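Local structure of prolyl endopeptidase (Myxococcus xanthus, 2BKL) at residues Tyr240-Ile245 against Asn252-Lys257; Val435-Leu440 against Trp471-Gly476. The protein probably cleaves oligopeptides on the carboxyl side of proline, and more slowly of alanine, as a serine endopeptidase of the prolyl oligopeptidase family. All blocks are in the same frame, centred on the assembly; numbering follows the deposited sequence.

Contact 1 (Tyr240-Ile245 against Asn252-Lys257)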
ATOM      1  N   TYR A 240     -27.697  -7.369   6.827  1.00  8.56           N
ATOM      2  CA  TYR A 240     -27.325  -7.203   5.424  1.00  8.85           C
ATOM      3  C   TYR A 240     -25.910  -7.696   5.210  1.00  7.83           C
ATOM      4  O   TYR A 240     -24.937  -7.180   5.764  1.00  9.24           O
ATOM      5  CB  TYR A 240     -27.510  -5.743   4.967  1.00  7.79           C
ATOM      6  CG  TYR A 240     -28.905  -5.199   5.214  1.00  8.87           C
ATOM      7  CD1 TYR A 240     -29.949  -5.476   4.335  1.00  8.58           C
ATOM      8  CD2 TYR A 240     -29.180  -4.426   6.339  1.00  9.12           C
ATOM      9  CE1 TYR A 240     -31.209  -5.010   4.571  1.00 10.15           C
ATOM     10  CE2 TYR A 240     -30.454  -3.942   6.575  1.00 10.03           C
ATOM     11  CZ  TYR A 240     -31.456  -4.254   5.683  1.00  9.32           C
ATOM     12  OH  TYR A 240     -32.768  -3.803   5.884  1.00 12.15           O
ATOM     13  N   LEU A 241     -25.820  -8.718   4.384  1.00  7.30           N
ATOM     14  CA  LEU A 241     -24.555  -9.264   3.918  1.00  7.69           C
ATOM     15  C   LEU A 241     -24.267  -8.814   2.486  1.00  8.07           C
ATOM     16  O   LEU A 241     -25.091  -8.950   1.609  1.00 10.17           O
ATOM     17  CB  LEU A 241     -24.618 -10.784   4.002  1.00  9.87           C
ATOM     18  CG  LEU A 241     -23.451 -11.565   3.421  1.00 11.09           C
ATOM     19  CD1 LEU A 241     -22.200 -11.359   4.235  1.00 11.45           C
ATOM     20  CD2 LEU A 241     -23.852 -13.028   3.354  1.00 12.34           C
ATOM     21  N   PHE A 242     -23.080  -8.254   2.273  1.00  7.06           N
ATOM     22  CA  PHE A 242     -22.635  -7.771   0.969  1.00  7.17           C
ATOM     23  C   PHE A 242     -21.451  -8.593   0.444  1.00  8.22           C
ATOM     24  O   PHE A 242     -20.560  -8.992   1.211  1.00  9.68           O
ATOM     25  CB  PHE A 242     -22.183  -6.312   1.072  1.00  9.32           C
ATOM     26  CG  PHE A 242     -23.268  -5.386   1.466  1.00 10.84           C
ATOM     27  CD1 PHE A 242     -24.179  -4.952   0.534  1.00 10.57           C
ATOM     28  CD2 PHE A 242     -23.385  -4.973   2.769  1.00 11.29           C
ATOM     29  CE1 PHE A 242     -25.222  -4.106   0.908  1.00 11.81           C
ATOM     30  CE2 PHE A 242     -24.413  -4.156   3.163  1.00 13.01           C
ATOM     31  CZ  PHE A 242     -25.337  -3.728   2.224  1.00 10.52           C
ATOM     32  N   VAL A 243     -21.462  -8.831  -0.857  1.00  7.84           N
ATOM     33  CA  VAL A 243     -20.342  -9.427  -1.562  1.00  8.71           C
ATOM     34  C   VAL A 243     -20.006  -8.539  -2.744  1.00  7.96           C
ATOM     35  O   VAL A 243     -20.862  -8.191  -3.567  1.00  9.14           O
ATOM     36  CB  VAL A 243     -20.642 -10.852  -1.998  1.00  7.57           C
ATOM     37  CG1 VAL A 243     -19.543 -11.388  -2.924  1.00  8.66           C
ATOM     38  CG2 VAL A 243     -20.781 -11.775  -0.773  1.00  8.33           C
ATOM     39  N   TYR A 244     -18.728  -8.185  -2.815  1.00  7.64           N
ATOM     40  CA  TYR A 244     -18.162  -7.377  -3.882  1.00  7.49           C
ATOM     41  C   TYR A 244     -17.353  -8.241  -4.836  1.00  7.18           C
ATOM     42  O   TYR A 244     -16.588  -9.086  -4.388  1.00  7.60           O
ATOM     43  CB  TYR A 244     -17.235  -6.330  -3.278  1.00  7.80           C
ATOM     44  CG  TYR A 244     -17.866  -5.301  -2.355  1.00 10.19           C
ATOM     45  CD1 TYR A 244     -18.361  -4.121  -2.855  1.00 13.63           C
ATOM     46  CD2 TYR A 244     -17.894  -5.497  -0.997  1.00 13.97           C
ATOM     47  CE1 TYR A 244     -18.899  -3.173  -2.031  1.00 14.62           C
ATOM     48  CE2 TYR A 244     -18.449  -4.544  -0.154  1.00 12.89           C
ATOM     49  CZ  TYR A 244     -18.939  -3.393  -0.679  1.00 12.93           C
ATOM     50  OH  TYR A 244     -19.483  -2.426   0.145  1.00 14.20           O
ATOM     51  N   ILE A 245     -17.544  -8.059  -6.139  1.00  7.75           N
ATOM     52  CA  ILE A 245     -16.621  -8.575  -7.144  1.00  8.18           C
ATOM     53  C   ILE A 245     -15.843  -7.367  -7.652  1.00  7.90           C
ATOM     54  O   ILE A 245     -16.411  -6.500  -8.335  1.00  7.79           O
ATOM     55  CB  ILE A 245     -17.365  -9.313  -8.278  1.00 11.41           C
ATOM     56  CG1 ILE A 245     -18.175 -10.499  -7.712  1.00 14.00           C
ATOM     57  CG2 ILE A 245     -16.348  -9.761  -9.320  1.00 11.36           C
ATOM     58  CD1 ILE A 245     -19.012 -11.202  -8.741  1.00 15.84           C
ATOM     59  N   ASN A 252     -16.509  -2.308  -9.952  1.00  7.23           N
ATOM     60  CA  ASN A 252     -16.940  -3.478  -9.186  1.00  8.19           C
ATOM     61  C   ASN A 252     -18.438  -3.683  -9.250  1.00  8.62           C
ATOM     62  O   ASN A 252     -19.185  -2.789  -9.622  1.00  9.23           O
ATOM     63  CB  ASN A 252     -16.484  -3.396  -7.721  1.00  7.64           C
ATOM     64  CG  ASN A 252     -17.200  -2.327  -6.932  1.00  8.80           C
ATOM     65  OD1 ASN A 252     -16.773  -1.168  -6.953  1.00 12.26           O
ATOM     66  ND2 ASN A 252     -18.220  -2.709  -6.168  1.00 11.48           N
ATOM     67  N   ASP A 253     -18.844  -4.892  -8.891  1.00  8.35           N
ATOM     68  CA  ASP A 253     -20.234  -5.247  -8.684  1.00  8.45           C
ATOM     69  C   ASP A 253     -20.513  -5.325  -7.214  1.00  8.28           C
ATOM     70  O   ASP A 253     -19.616  -5.607  -6.406  1.00  9.04           O
ATOM     71  CB  ASP A 253     -20.523  -6.618  -9.273  1.00  9.82           C
ATOM     72  CG  ASP A 253     -20.263  -6.691 -10.754  1.00 11.17           C
ATOM     73  OD1 ASP A 253     -20.344  -5.648 -11.443  1.00 12.26           O
ATOM     74  OD2 ASP A 253     -19.970  -7.778 -11.302  1.00 15.56           O
ATOM     75  N   VAL A 254     -21.781  -5.186  -6.841  1.00  6.99           N
ATOM     76  CA  VAL A 254     -22.213  -5.385  -5.467  1.00  6.26           C
ATOM     77  C   VAL A 254     -23.447  -6.289  -5.433  1.00  6.70           C
ATOM     78  O   VAL A 254     -24.437  -5.988  -6.095  1.00  7.84           O
ATOM     79  CB  VAL A 254     -22.551  -4.054  -4.746  1.00  7.64           C
ATOM     80  CG1 VAL A 254     -22.905  -4.331  -3.290  1.00  9.01           C
ATOM     81  CG2 VAL A 254     -21.373  -3.095  -4.821  1.00  9.54           C
ATOM     82  N   TYR A 255     -23.353  -7.366  -4.666  1.00  7.38           N
ATOM     83  CA  TYR A 255     -24.461  -8.262  -4.354  1.00  7.80           C
ATOM     84  C   TYR A 255     -24.779  -8.175  -2.873  1.00  8.72           C
ATOM     85  O   TYR A 255     -23.929  -7.869  -2.041  1.00  8.76           O
ATOM     86  CB  TYR A 255     -24.096  -9.698  -4.733  1.00  8.88           C
ATOM     87  CG  TYR A 255     -23.932  -9.895  -6.234  1.00 10.30           C
ATOM     88  CD1 TYR A 255     -22.733  -9.587  -6.881  1.00 11.17           C
ATOM     89  CD2 TYR A 255     -24.983 -10.375  -7.006  1.00 11.25           C
ATOM     90  CE1 TYR A 255     -22.598  -9.761  -8.256  1.00 12.39           C
ATOM     91  CE2 TYR A 255     -24.843 -10.564  -8.378  1.00 13.50           C
ATOM     92  CZ  TYR A 255     -23.663 -10.245  -8.998  1.00 13.54           C
ATOM     93  OH  TYR A 255     -23.538 -10.428 -10.367  1.00 16.61           O
ATOM     94  N   TRP A 256     -26.032  -8.448  -2.509  1.00  9.49           N
ATOM     95  CA  TRP A 256     -26.404  -8.487  -1.115  1.00  8.21           C
ATOM     96  C   TRP A 256     -27.536  -9.449  -0.861  1.00  8.43           C
ATOM     97  O   TRP A 256     -28.241  -9.850  -1.776  1.00  8.78           O
ATOM     98  CB  TRP A 256     -26.821  -7.095  -0.631  1.00  9.44           C
ATOM     99  CG  TRP A 256     -28.110  -6.584  -1.204  1.00  9.26           C
ATOM    100  CD1 TRP A 256     -28.307  -6.059  -2.447  1.00 10.52           C
ATOM    101  CD2 TRP A 256     -29.369  -6.500  -0.533  1.00  9.45           C
ATOM    102  NE1 TRP A 256     -29.620  -5.682  -2.600  1.00 12.44           N
ATOM    103  CE2 TRP A 256     -30.289  -5.936  -1.436  1.00 10.19           C
ATOM    104  CE3 TRP A 256     -29.817  -6.871   0.733  1.00 10.09           C
ATOM    105  CZ2 TRP A 256     -31.627  -5.721  -1.103  1.00 11.94           C
ATOM    106  CZ3 TRP A 256     -31.137  -6.662   1.063  1.00 12.16           C
ATOM    107  CH2 TRP A 256     -32.025  -6.083   0.149  1.00 11.07           C
ATOM    108  N   LYS A 257     -27.653  -9.819   0.398  1.00  8.34           N
ATOM    109  CA  LYS A 257     -28.809 -10.548   0.879  1.00  9.34           C
ATOM    110  C   LYS A 257     -28.966 -10.340   2.364  1.00 11.49           C
ATOM    111  O   LYS A 257     -28.068  -9.847   3.050  1.00 11.21           O
ATOM    112  CB  LYS A 257     -28.710 -12.030   0.574  1.00 11.85           C
ATOM    113  CG  LYS A 257     -27.629 -12.809   1.279  1.00 12.51           C
ATOM    114  CD  LYS A 257     -27.571 -14.160   0.588  1.00 17.33           C
ATOM    115  CE  LYS A 257     -27.105 -15.247   1.423  1.00 19.15           C
ATOM    116  NZ  LYS A 257     -27.378 -16.479   0.599  1.00 18.63           N
TER
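The carbonyl oxygen of Asp253 is approached by three groups: Ile245 N donates to it at 3.2 Å from above the carbonyl plane, Asn252 ND2 adds a weak hydrogen bond, and Tyr244 CA points a C-H at it. The first torsion of Asn252 sets CG between the backbone N and the carbonyl carbon (chi1 69°), and the amide beyond it turns ND2 back toward Asp253 O. Its ND2 also meets the edge of the Tyr244 ring, 3.6 Å from CD1, while OD1 accepts from Tyr275 N. The backbones pair as an antiparallel hairpin, hydrogen-bonded and non-hydrogen-bonded pairs alternating; at the middle Tyr255 N reaches Val243 O almost straight, at 2.8 Å. On one face of the sheet, Val254 CG2 lies alongside Tyr244, 3.7 Å from CE1, and Phe242 CD1 touches Trp256 CB at 3.6 Å. Trp256 CZ3 comes to the edge of the Tyr240 ring, 3.7 Å from CD1. On the other face the Ile245 and Tyr255 side chains cross obliquely, CD1 against CE1. The hairpin forms the two inner strands of a four-stranded propeller blade, flanked by strands 229-234 and 265-269, and its aromatic face packs on strand 275-280 and Phe284 of the following blade.

Contact 2 (Val435-Leu440 against Trp471-Gly476)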
ATOM      1  N   VAL A 435      10.245  18.992   0.486  1.00  4.79           N
ATOM      2  CA  VAL A 435      10.557  19.108   1.915  1.00  5.57           C
ATOM      3  C   VAL A 435      12.051  19.322   2.075  1.00  5.43           C
ATOM      4  O   VAL A 435      12.877  18.653   1.452  1.00  4.92           O
ATOM      5  CB  VAL A 435      10.145  17.807   2.683  1.00  6.61           C
ATOM      6  CG1 VAL A 435      10.301  18.004   4.176  1.00  6.87           C
ATOM      7  CG2 VAL A 435       8.702  17.377   2.319  1.00  6.91           C
ATOM      8  N   HIS A 436      12.424  20.280   2.909  1.00  5.58           N
ATOM      9  CA  HIS A 436      13.831  20.586   3.126  1.00  5.70           C
ATOM     10  C   HIS A 436      14.003  21.455   4.359  1.00  5.82           C
ATOM     11  O   HIS A 436      13.052  22.026   4.872  1.00  6.90           O
ATOM     12  CB  HIS A 436      14.427  21.299   1.909  1.00  7.19           C
ATOM     13  CG  HIS A 436      13.618  22.467   1.464  1.00  7.44           C
ATOM     14  ND1 HIS A 436      13.723  23.722   2.043  1.00  8.15           N
ATOM     15  CD2 HIS A 436      12.686  22.583   0.493  1.00  9.11           C
ATOM     16  CE1 HIS A 436      12.871  24.544   1.453  1.00 10.85           C
ATOM     17  NE2 HIS A 436      12.231  23.876   0.511  1.00 11.41           N
ATOM     18  N   ARG A 437      15.249  21.594   4.813  1.00  7.14           N
ATOM     19  CA  ARG A 437      15.543  22.573   5.860  1.00  7.02           C
ATOM     20  C   ARG A 437      15.173  23.976   5.392  1.00  6.47           C
ATOM     21  O   ARG A 437      15.361  24.332   4.219  1.00  6.93           O
ATOM     22  CB  ARG A 437      17.027  22.561   6.226  1.00  8.98           C
ATOM     23  CG  ARG A 437      17.480  21.359   7.020  1.00 12.18           C
ATOM     24  CD  ARG A 437      18.944  21.387   7.351  1.00 14.39           C
ATOM     25  NE  ARG A 437      19.189  22.475   8.290  1.00 17.01           N
ATOM     26  CZ  ARG A 437      18.970  22.378   9.611  1.00 19.53           C
ATOM     27  NH1 ARG A 437      18.556  21.235  10.168  1.00 21.53           N
ATOM     28  NH2 ARG A 437      19.168  23.439  10.384  1.00 20.97           N
ATOM     29  N   LYS A 438      14.722  24.801   6.325  1.00  8.06           N
ATOM     30  CA  LYS A 438      14.446  26.208   6.027  1.00  9.06           C
ATOM     31  C   LYS A 438      15.643  26.950   5.467  1.00 10.99           C
ATOM     32  O   LYS A 438      15.467  27.840   4.639  1.00 13.30           O
ATOM     33  CB  LYS A 438      13.909  26.931   7.273  1.00  9.79           C
ATOM     34  CG  LYS A 438      12.524  26.514   7.631  1.00 11.87           C
ATOM     35  CD  LYS A 438      11.914  27.350   8.772  1.00 13.32           C
ATOM     36  CE  LYS A 438      10.585  26.785   9.244  1.00 15.00           C
ATOM     37  NZ  LYS A 438      10.178  27.393  10.531  1.00 17.65           N
ATOM     38  N   ASP A 439      16.847  26.618   5.928  1.00 10.43           N
ATOM     39  CA  ASP A 439      18.069  27.278   5.448  1.00 12.67           C
ATOM     40  C   ASP A 439      18.714  26.708   4.177  1.00 12.03           C
ATOM     41  O   ASP A 439      19.833  27.070   3.828  1.00 14.84           O
ATOM     42  CB  ASP A 439      19.095  27.370   6.577  1.00 13.04           C
ATOM     43  CG  ASP A 439      19.583  26.033   7.074  1.00 16.90           C
ATOM     44  OD1 ASP A 439      19.389  24.950   6.441  1.00 13.74           O
ATOM     45  OD2 ASP A 439      20.222  25.991   8.161  1.00 19.35           O
ATOM     46  N   LEU A 440      18.015  25.826   3.477  1.00 10.71           N
ATOM     47  CA  LEU A 440      18.523  25.272   2.238  1.00 11.04           C
ATOM     48  C   LEU A 440      18.943  26.383   1.309  1.00 11.40           C
ATOM     49  O   LEU A 440      18.176  27.314   1.080  1.00 12.01           O
ATOM     50  CB  LEU A 440      17.416  24.482   1.537  1.00 12.64           C
ATOM     51  CG  LEU A 440      17.779  23.817   0.208  1.00 13.92           C
ATOM     52  CD1 LEU A 440      18.486  22.505   0.513  1.00 15.88           C
ATOM     53  CD2 LEU A 440      16.512  23.622  -0.662  1.00 15.76           C
ATOM     54  N   TRP A 471      18.729  12.805   5.917  1.00  7.27           N
ATOM     55  CA  TRP A 471      18.864  13.352   4.573  1.00  7.43           C
ATOM     56  C   TRP A 471      18.648  14.861   4.589  1.00  7.36           C
ATOM     57  O   TRP A 471      19.487  15.605   4.089  1.00  7.81           O
ATOM     58  CB  TRP A 471      17.880  12.641   3.651  1.00  7.35           C
ATOM     59  CG  TRP A 471      17.956  13.004   2.190  1.00  7.82           C
ATOM     60  CD1 TRP A 471      17.074  13.786   1.477  1.00  7.01           C
ATOM     61  CD2 TRP A 471      18.968  12.614   1.278  1.00  7.34           C
ATOM     62  NE1 TRP A 471      17.500  13.901   0.178  1.00  7.00           N
ATOM     63  CE2 TRP A 471      18.635  13.143   0.020  1.00  7.60           C
ATOM     64  CE3 TRP A 471      20.116  11.829   1.391  1.00  9.60           C
ATOM     65  CZ2 TRP A 471      19.432  12.938  -1.104  1.00  9.92           C
ATOM     66  CZ3 TRP A 471      20.892  11.609   0.275  1.00 10.43           C
ATOM     67  CH2 TRP A 471      20.535  12.159  -0.960  1.00 11.33           C
ATOM     68  N   LEU A 472      17.576  15.301   5.233  1.00  7.29           N
ATOM     69  CA  LEU A 472      17.260  16.725   5.342  1.00  7.39           C
ATOM     70  C   LEU A 472      18.353  17.442   6.119  1.00  7.72           C
ATOM     71  O   LEU A 472      18.769  18.535   5.753  1.00  8.37           O
ATOM     72  CB  LEU A 472      15.916  16.947   6.037  1.00  8.03           C
ATOM     73  CG  LEU A 472      14.672  16.311   5.397  1.00  8.19           C
ATOM     74  CD1 LEU A 472      13.449  16.728   6.159  1.00  9.91           C
ATOM     75  CD2 LEU A 472      14.525  16.651   3.923  1.00 12.25           C
ATOM     76  N   ASP A 473      18.860  16.800   7.169  1.00  9.48           N
ATOM     77  CA  ASP A 473      19.888  17.430   8.003  1.00 10.48           C
ATOM     78  C   ASP A 473      21.236  17.567   7.311  1.00 10.60           C
ATOM     79  O   ASP A 473      22.044  18.472   7.671  1.00 13.21           O
ATOM     80  CB  ASP A 473      20.026  16.669   9.326  1.00  9.79           C
ATOM     81  CG  ASP A 473      18.811  16.839  10.220  1.00 13.88           C
ATOM     82  OD1 ASP A 473      18.019  17.780   9.973  1.00 15.00           O
ATOM     83  OD2 ASP A 473      18.555  16.089  11.200  1.00 16.80           O
ATOM     84  N   ALA A 474      21.471  16.735   6.312  1.00  9.18           N
ATOM     85  CA  ALA A 474      22.651  16.795   5.463  1.00 10.34           C
ATOM     86  C   ALA A 474      22.508  17.803   4.320  1.00 11.20           C
ATOM     87  O   ALA A 474      23.395  17.889   3.467  1.00 14.50           O
ATOM     88  CB  ALA A 474      22.979  15.393   4.923  1.00 11.89           C
ATOM     89  N   GLY A 475      21.400  18.545   4.295  1.00  9.35           N
ATOM     90  CA  GLY A 475      21.109  19.568   3.297  1.00  9.33           C
ATOM     91  C   GLY A 475      20.347  18.997   2.112  1.00  9.23           C
ATOM     92  O   GLY A 475      20.347  19.596   1.049  1.00  9.95           O
ATOM     93  N   GLY A 476      19.745  17.827   2.279  1.00  6.98           N
ATOM     94  CA  GLY A 476      19.020  17.211   1.199  1.00  6.44           C
ATOM     95  C   GLY A 476      17.603  17.721   1.041  1.00  5.94           C
ATOM     96  O   GLY A 476      17.042  18.348   1.923  1.00  8.89           O
TER
HETATM   97  O   HOH W   1      17.534  20.123   3.874  1.00 11.70           O
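Arg437 lays its aliphatic part over the carbonyl oxygen of Leu472, with CD 3.3 Å from that O, and its NH1 continues to Asp473 OD1 in a long salt bridge of 3.5 Å. The carboxylate oxygen lies at the guanidinium edge, the two planes 65° apart. The Leu472 side chain meets the strand itself, CD1 on Val435 CG1 (3.9 Å) and CD2 close to Val435 O, while Leu440 CD1 rests on Gly475 O. No direct hydrogen bond joins the segments; one water does so instead, accepting from Arg437 N and donating to Leu472 O and Gly476 O. A second shell sets these groups. The bend at chi3 (68°) brings Arg437 NE within 3.1 Å of Asp439 OD1, so the guanidinium bridges two carboxylates, and Gln414 and Tyr415 bind NH1 and Asp473 OD1 respectively. An alanine at Arg437 would probably leave Asp439 and Asp473 without their shared positive charge and open a gap over Leu472 O. Arg437 O is held from opposite faces by His436 ND1 (2.8 Å) and Leu440 N, the latter closing a type I turn; His436 NE2 is bonded to Glu418. Across from it, a Schellman motif with Gly475 at positive phi ends the helix. The contact thus sets the C-terminal ends of strand 429-437 and helix 469-473 together, the strand lying between 415-423 and 477-481 in the central sheet of the alpha/beta-hydrolase domain.

In the fold
Followed from the N terminus, the chain illustrates how local and longer closures serve two domains of one enzyme. Contact 1 closes a tight hairpin of the beta-propeller, whose turn carries Trp249 into the pocket of the bound benzyloxycarbonyl-alanyl-proline. Strand 265-269 then completes that blade, and three more four-stranded sheets follow before the chain returns to the catalytic domain. There contact 2 closes a loop of 30 residues that includes strand 448-451 and two other pocket residues, Tyr453 and Phe456. The contacts are in series, neither nesting nor crossing, and lie on opposite sides of the chain's centre. The centres of contact 1 and contact 2 are about 49 Å apart; each belongs to its own domain.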